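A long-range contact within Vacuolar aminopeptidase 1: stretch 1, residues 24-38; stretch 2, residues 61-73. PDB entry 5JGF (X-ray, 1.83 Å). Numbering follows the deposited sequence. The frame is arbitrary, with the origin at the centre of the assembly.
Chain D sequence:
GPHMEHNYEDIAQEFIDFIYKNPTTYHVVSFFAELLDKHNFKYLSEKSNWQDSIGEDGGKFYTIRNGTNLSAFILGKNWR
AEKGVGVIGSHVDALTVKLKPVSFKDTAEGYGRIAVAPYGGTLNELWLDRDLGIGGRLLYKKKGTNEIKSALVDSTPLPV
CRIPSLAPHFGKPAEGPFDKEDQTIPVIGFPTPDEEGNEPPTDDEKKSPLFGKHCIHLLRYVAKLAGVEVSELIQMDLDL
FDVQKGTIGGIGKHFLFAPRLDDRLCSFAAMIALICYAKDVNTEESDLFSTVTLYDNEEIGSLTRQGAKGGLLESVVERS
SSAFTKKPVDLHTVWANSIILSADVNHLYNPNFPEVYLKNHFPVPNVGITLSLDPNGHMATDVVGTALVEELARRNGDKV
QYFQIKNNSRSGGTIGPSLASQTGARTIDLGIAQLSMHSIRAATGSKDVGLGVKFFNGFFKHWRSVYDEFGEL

Stretch 1 24-38: TTYHVVSFFAELLDK
Stretch 2 61-73: FYTIRNGTNLSAF

Residues 25-38 form a regular α-helix (phi/psi near -63/-43), its i to i+4 hydrogen bonds starting with V28 N to T24 O at 3.0 Å. It packs on a β-hairpin whose antiparallel strands, 61-65 and 69-73, pair through F61-F73, T63-S71 and R65-N69. The helix runs at 158° to the first strand and 19° to the second, with axes 9.6 and 9.0 Å apart. T24, the N-cap, is p, and its OG1 lies 2.6 Å from H27 ND1 in a hydrogen bond. The register sets Y26 against T68 (CA-CA 5.6 Å) and L36 against Y62 (7.8 Å).

Apolar packing dominates. V29 (t) points toward the hairpin, placing CG1 3.9 Å from I64 CG2 and 4.0 Å from L70 CD1. One turn on, A33 CB sits 4.0 Å from I64 CD1 and 3.7 Å from Y62 CE2. L36 (m, t) points toward the hairpin and lays CD1 on its helix-facing side, 4.0 Å from L70 CD2 and 3.8 Å from A72 CB. The same CD1 makes a CH-pi contact over a face of the Y62 ring, 4.0 Å from its centroid and 24° off the normal. I64 is m, t; L70 is t, t.

The direct hydrogen bond across the contact also uses Y62: with chi1 p and chi2 -84°, its OH donates to D37 OD1 at 2.6 Å. D37 is m, its CB sideways but its carboxylate nearer.

At the turn, N66 (62/4) and G67 (75/8) have positive phi, followed by T68 (-137/4, p). N66 ND2 donates to T68 OG1 at 3.2 Å. Y26 (m, chi2 -68°) brings CE1 to 3.5 Å from T68 CG2, while T25 CG2 lies 3.7 Å from T68 CB. Two waters complete the junction: one donates to Y26 O and G67 O, both at 2.8 Å; another to Y26 OH (2.8 Å) and N66 O (3.0 Å).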

# COMPACT_ATOMS: atom_id res chain seq x y z
N THR D 24 -2.34 27.55 39.93
CA THR D 24 -1.50 26.36 40.09
C THR D 24 -1.91 25.52 41.30
O THR D 24 -2.65 25.98 42.17
CB THR D 24 -0.02 26.73 40.25
OG1 THR D 24 0.20 27.26 41.57
CG2 THR D 24 0.38 27.79 39.22
N THR D 25 -1.43 24.29 41.34
CA THR D 25 -1.75 23.39 42.44
C THR D 25 -1.34 24.04 43.77
O THR D 25 -2.05 23.95 44.77
CB THR D 25 -1.03 22.04 42.28
OG1 THR D 25 -1.35 21.50 40.99
CG2 THR D 25 -1.49 21.06 43.35
N TYR D 26 -0.19 24.72 43.76
CA TYR D 26 0.29 25.40 44.97
C TYR D 26 -0.72 26.42 45.48
O TYR D 26 -0.98 26.48 46.68
CB TYR D 26 1.62 26.11 44.69
CG TYR D 26 2.77 25.18 44.42
CD1 TYR D 26 3.29 24.37 45.42
CD2 TYR D 26 3.35 25.12 43.15
CE1 TYR D 26 4.37 23.51 45.18
CE2 TYR D 26 4.42 24.26 42.89
CZ TYR D 26 4.92 23.47 43.90
OH TYR D 26 5.98 22.62 43.65
N HIS D 27 -1.28 27.22 44.57
CA HIS D 27 -2.26 28.23 44.96
C HIS D 27 -3.53 27.58 45.50
O HIS D 27 -4.09 28.05 46.49
CB HIS D 27 -2.66 29.13 43.77
CG HIS D 27 -1.56 30.02 43.28
ND1 HIS D 27 -0.69 29.64 42.28
CD2 HIS D 27 -1.18 31.26 43.66
CE1 HIS D 27 0.18 30.62 42.06
NE2 HIS D 27 -0.10 31.61 42.89
N VAL D 28 -3.97 26.51 44.84
CA VAL D 28 -5.17 25.80 45.25
C VAL D 28 -5.07 25.27 46.68
O VAL D 28 -5.99 25.43 47.48
CB VAL D 28 -5.48 24.63 44.29
CG1 VAL D 28 -6.62 23.78 44.84
CG2 VAL D 28 -5.86 25.19 42.92
N VAL D 29 -3.95 24.63 46.99
CA VAL D 29 -3.72 24.10 48.33
C VAL D 29 -3.66 25.25 49.33
O VAL D 29 -4.24 25.16 50.41
CB VAL D 29 -2.42 23.28 48.38
CG1 VAL D 29 -2.06 22.95 49.82
CG2 VAL D 29 -2.59 21.99 47.58
N SER D 30 -2.97 26.33 48.96
CA SER D 30 -2.83 27.50 49.82
C SER D 30 -4.19 28.09 50.09
O SER D 30 -4.47 28.53 51.19
CB SER D 30 -1.93 28.54 49.15
OG SER D 30 -1.66 29.61 50.02
N PHE D 31 -5.03 28.12 49.06
CA PHE D 31 -6.40 28.64 49.17
C PHE D 31 -7.21 27.86 50.20
O PHE D 31 -7.88 28.45 51.05
CB PHE D 31 -7.11 28.55 47.82
CG PHE D 31 -8.59 28.83 47.89
CD1 PHE D 31 -9.07 30.14 47.81
CD2 PHE D 31 -9.50 27.79 48.03
CE1 PHE D 31 -10.45 30.40 47.87
CE2 PHE D 31 -10.88 28.04 48.10
CZ PHE D 31 -11.35 29.35 48.02
N PHE D 32 -7.16 26.54 50.11
CA PHE D 32 -7.90 25.70 51.04
C PHE D 32 -7.34 25.75 52.46
O PHE D 32 -8.10 25.66 53.43
CB PHE D 32 -7.93 24.25 50.55
CG PHE D 32 -8.81 24.03 49.34
CD1 PHE D 32 -10.11 24.51 49.32
CD2 PHE D 32 -8.32 23.35 48.23
CE1 PHE D 32 -10.93 24.32 48.20
CE2 PHE D 32 -9.13 23.15 47.11
CZ PHE D 32 -10.44 23.64 47.09
N ALA D 33 -6.02 25.90 52.57
CA ALA D 33 -5.39 25.99 53.88
C ALA D 33 -5.88 27.25 54.57
O ALA D 33 -6.19 27.25 55.77
CB ALA D 33 -3.88 26.04 53.74
N GLU D 34 -5.96 28.33 53.80
CA GLU D 34 -6.42 29.61 54.32
C GLU D 34 -7.87 29.54 54.75
O GLU D 34 -8.26 30.09 55.79
CB GLU D 34 -6.24 30.68 53.25
CG GLU D 34 -6.47 32.09 53.74
CD GLU D 34 -6.08 33.12 52.68
OE1 GLU D 34 -6.61 34.24 52.67
OE2 GLU D 34 -5.22 32.80 51.84
N LEU D 35 -8.68 28.84 53.96
CA LEU D 35 -10.10 28.67 54.25
C LEU D 35 -10.27 27.84 55.51
O LEU D 35 -11.13 28.13 56.35
CB LEU D 35 -10.79 27.97 53.07
CG LEU D 35 -12.29 27.73 53.21
CD1 LEU D 35 -13.01 29.07 53.26
CD2 LEU D 35 -12.80 26.90 52.02
N LEU D 36 -9.46 26.79 55.63
CA LEU D 36 -9.51 25.92 56.80
C LEU D 36 -9.09 26.68 58.06
O LEU D 36 -9.69 26.51 59.12
CB LEU D 36 -8.61 24.70 56.59
CG LEU D 36 -9.13 23.70 55.55
CD1 LEU D 36 -8.00 22.80 55.09
CD2 LEU D 36 -10.27 22.89 56.15
N ASP D 37 -8.06 27.52 57.93
CA ASP D 37 -7.60 28.32 59.07
C ASP D 37 -8.76 29.19 59.56
O ASP D 37 -9.05 29.24 60.75
CB ASP D 37 -6.45 29.26 58.67
CG ASP D 37 -5.15 28.53 58.42
OD1 ASP D 37 -4.97 27.40 58.94
OD2 ASP D 37 -4.29 29.10 57.72
N LYS D 38 -9.40 29.87 58.62
CA LYS D 38 -10.52 30.74 58.93
C LYS D 38 -11.66 30.00 59.62
O LYS D 38 -12.38 30.58 60.43
CB LYS D 38 -11.04 31.40 57.65
CG LYS D 38 -12.39 32.07 57.81
CD LYS D 38 -12.79 32.87 56.58
CE LYS D 38 -14.18 33.45 56.76
NZ LYS D 38 -14.39 34.67 55.94
N PHE D 61 -8.52 19.43 62.17
CA PHE D 61 -7.15 19.66 61.75
C PHE D 61 -6.95 19.46 60.26
O PHE D 61 -7.86 19.07 59.53
CB PHE D 61 -6.20 18.68 62.47
CG PHE D 61 -6.50 18.46 63.92
CD1 PHE D 61 -7.51 17.59 64.32
CD2 PHE D 61 -5.77 19.12 64.90
CE1 PHE D 61 -7.79 17.38 65.67
CE2 PHE D 61 -6.04 18.91 66.26
CZ PHE D 61 -7.04 18.04 66.64
N TYR D 62 -5.73 19.73 59.81
CA TYR D 62 -5.35 19.51 58.43
C TYR D 62 -3.83 19.55 58.35
O TYR D 62 -3.17 20.15 59.20
CB TYR D 62 -5.97 20.56 57.48
CG TYR D 62 -5.32 21.93 57.49
CD1 TYR D 62 -5.68 22.89 58.44
CD2 TYR D 62 -4.38 22.28 56.52
CE1 TYR D 62 -5.13 24.17 58.41
CE2 TYR D 62 -3.82 23.55 56.49
CZ TYR D 62 -4.20 24.49 57.43
OH TYR D 62 -3.65 25.75 57.40
N THR D 63 -3.28 18.86 57.35
CA THR D 63 -1.84 18.84 57.16
C THR D 63 -1.58 18.95 55.67
O THR D 63 -2.49 18.76 54.86
CB THR D 63 -1.21 17.55 57.72
OG1 THR D 63 0.22 17.66 57.67
CG2 THR D 63 -1.65 16.33 56.91
N ILE D 64 -0.35 19.27 55.31
CA ILE D 64 0.01 19.43 53.91
C ILE D 64 1.33 18.74 53.64
O ILE D 64 2.24 18.76 54.47
CB ILE D 64 0.13 20.92 53.54
CG1 ILE D 64 -1.20 21.63 53.81
CG2 ILE D 64 0.54 21.07 52.07
CD1 ILE D 64 -1.14 23.13 53.63
N ARG D 65 1.43 18.12 52.47
CA ARG D 65 2.66 17.46 52.07
C ARG D 65 3.10 18.04 50.73
O ARG D 65 2.29 18.18 49.82
CB ARG D 65 2.43 15.95 51.92
CG ARG D 65 3.66 15.21 51.39
CD ARG D 65 3.40 13.72 51.22
NE ARG D 65 3.12 13.07 52.49
CZ ARG D 65 2.81 11.78 52.62
NH1 ARG D 65 2.74 11.00 51.55
NH2 ARG D 65 2.57 11.28 53.83
N ASN D 66 4.38 18.41 50.64
CA ASN D 66 4.94 18.94 49.40
C ASN D 66 4.29 20.24 48.94
O ASN D 66 4.62 20.76 47.87
CB ASN D 66 4.81 17.88 48.29
CG ASN D 66 5.76 18.12 47.13
OD1 ASN D 66 6.97 18.08 47.30
ND2 ASN D 66 5.20 18.38 45.94
N GLY D 67 3.37 20.77 49.74
CA GLY D 67 2.67 21.99 49.38
C GLY D 67 1.63 21.78 48.29
O GLY D 67 1.06 22.74 47.78
N THR D 68 1.37 20.52 47.94
CA THR D 68 0.41 20.19 46.88
C THR D 68 -0.51 19.02 47.22
O THR D 68 -1.32 18.60 46.38
CB THR D 68 1.16 19.82 45.58
OG1 THR D 68 1.98 18.66 45.82
CG2 THR D 68 2.04 20.96 45.11
N ASN D 69 -0.40 18.49 48.43
CA ASN D 69 -1.17 17.34 48.90
C ASN D 69 -1.70 17.75 50.27
O ASN D 69 -0.93 17.92 51.21
CB ASN D 69 -0.20 16.15 48.99
CG ASN D 69 -0.86 14.83 49.37
OD1 ASN D 69 -0.15 13.88 49.71
ND2 ASN D 69 -2.18 14.75 49.32
N LEU D 70 -3.02 17.91 50.38
CA LEU D 70 -3.62 18.35 51.64
C LEU D 70 -4.70 17.42 52.16
O LEU D 70 -5.47 16.84 51.39
CB LEU D 70 -4.20 19.76 51.46
CG LEU D 70 -4.93 20.45 52.63
CD1 LEU D 70 -4.84 21.95 52.45
CD2 LEU D 70 -6.38 20.00 52.69
N SER D 71 -4.75 17.26 53.48
CA SER D 71 -5.76 16.43 54.11
C SER D 71 -6.36 17.19 55.28
O SER D 71 -5.66 17.58 56.21
CB SER D 71 -5.15 15.12 54.62
OG SER D 71 -6.15 14.31 55.22
N ALA D 72 -7.67 17.42 55.21
CA ALA D 72 -8.39 18.12 56.27
C ALA D 72 -9.26 17.07 56.93
O ALA D 72 -9.88 16.26 56.24
CB ALA D 72 -9.25 19.23 55.68
N PHE D 73 -9.31 17.07 58.25
CA PHE D 73 -10.13 16.08 58.93
C PHE D 73 -10.75 16.57 60.23
O PHE D 73 -10.27 17.51 60.87
CB PHE D 73 -9.32 14.80 59.17
CG PHE D 73 -8.03 15.01 59.93
CD1 PHE D 73 -7.94 14.67 61.28
CD2 PHE D 73 -6.89 15.50 59.29
CE1 PHE D 73 -6.74 14.81 61.98
CE2 PHE D 73 -5.69 15.64 59.98
CZ PHE D 73 -5.61 15.29 61.33
O HOH W 1 0.86 25.40 48.54
O HOH W 2 6.87 21.47 46.02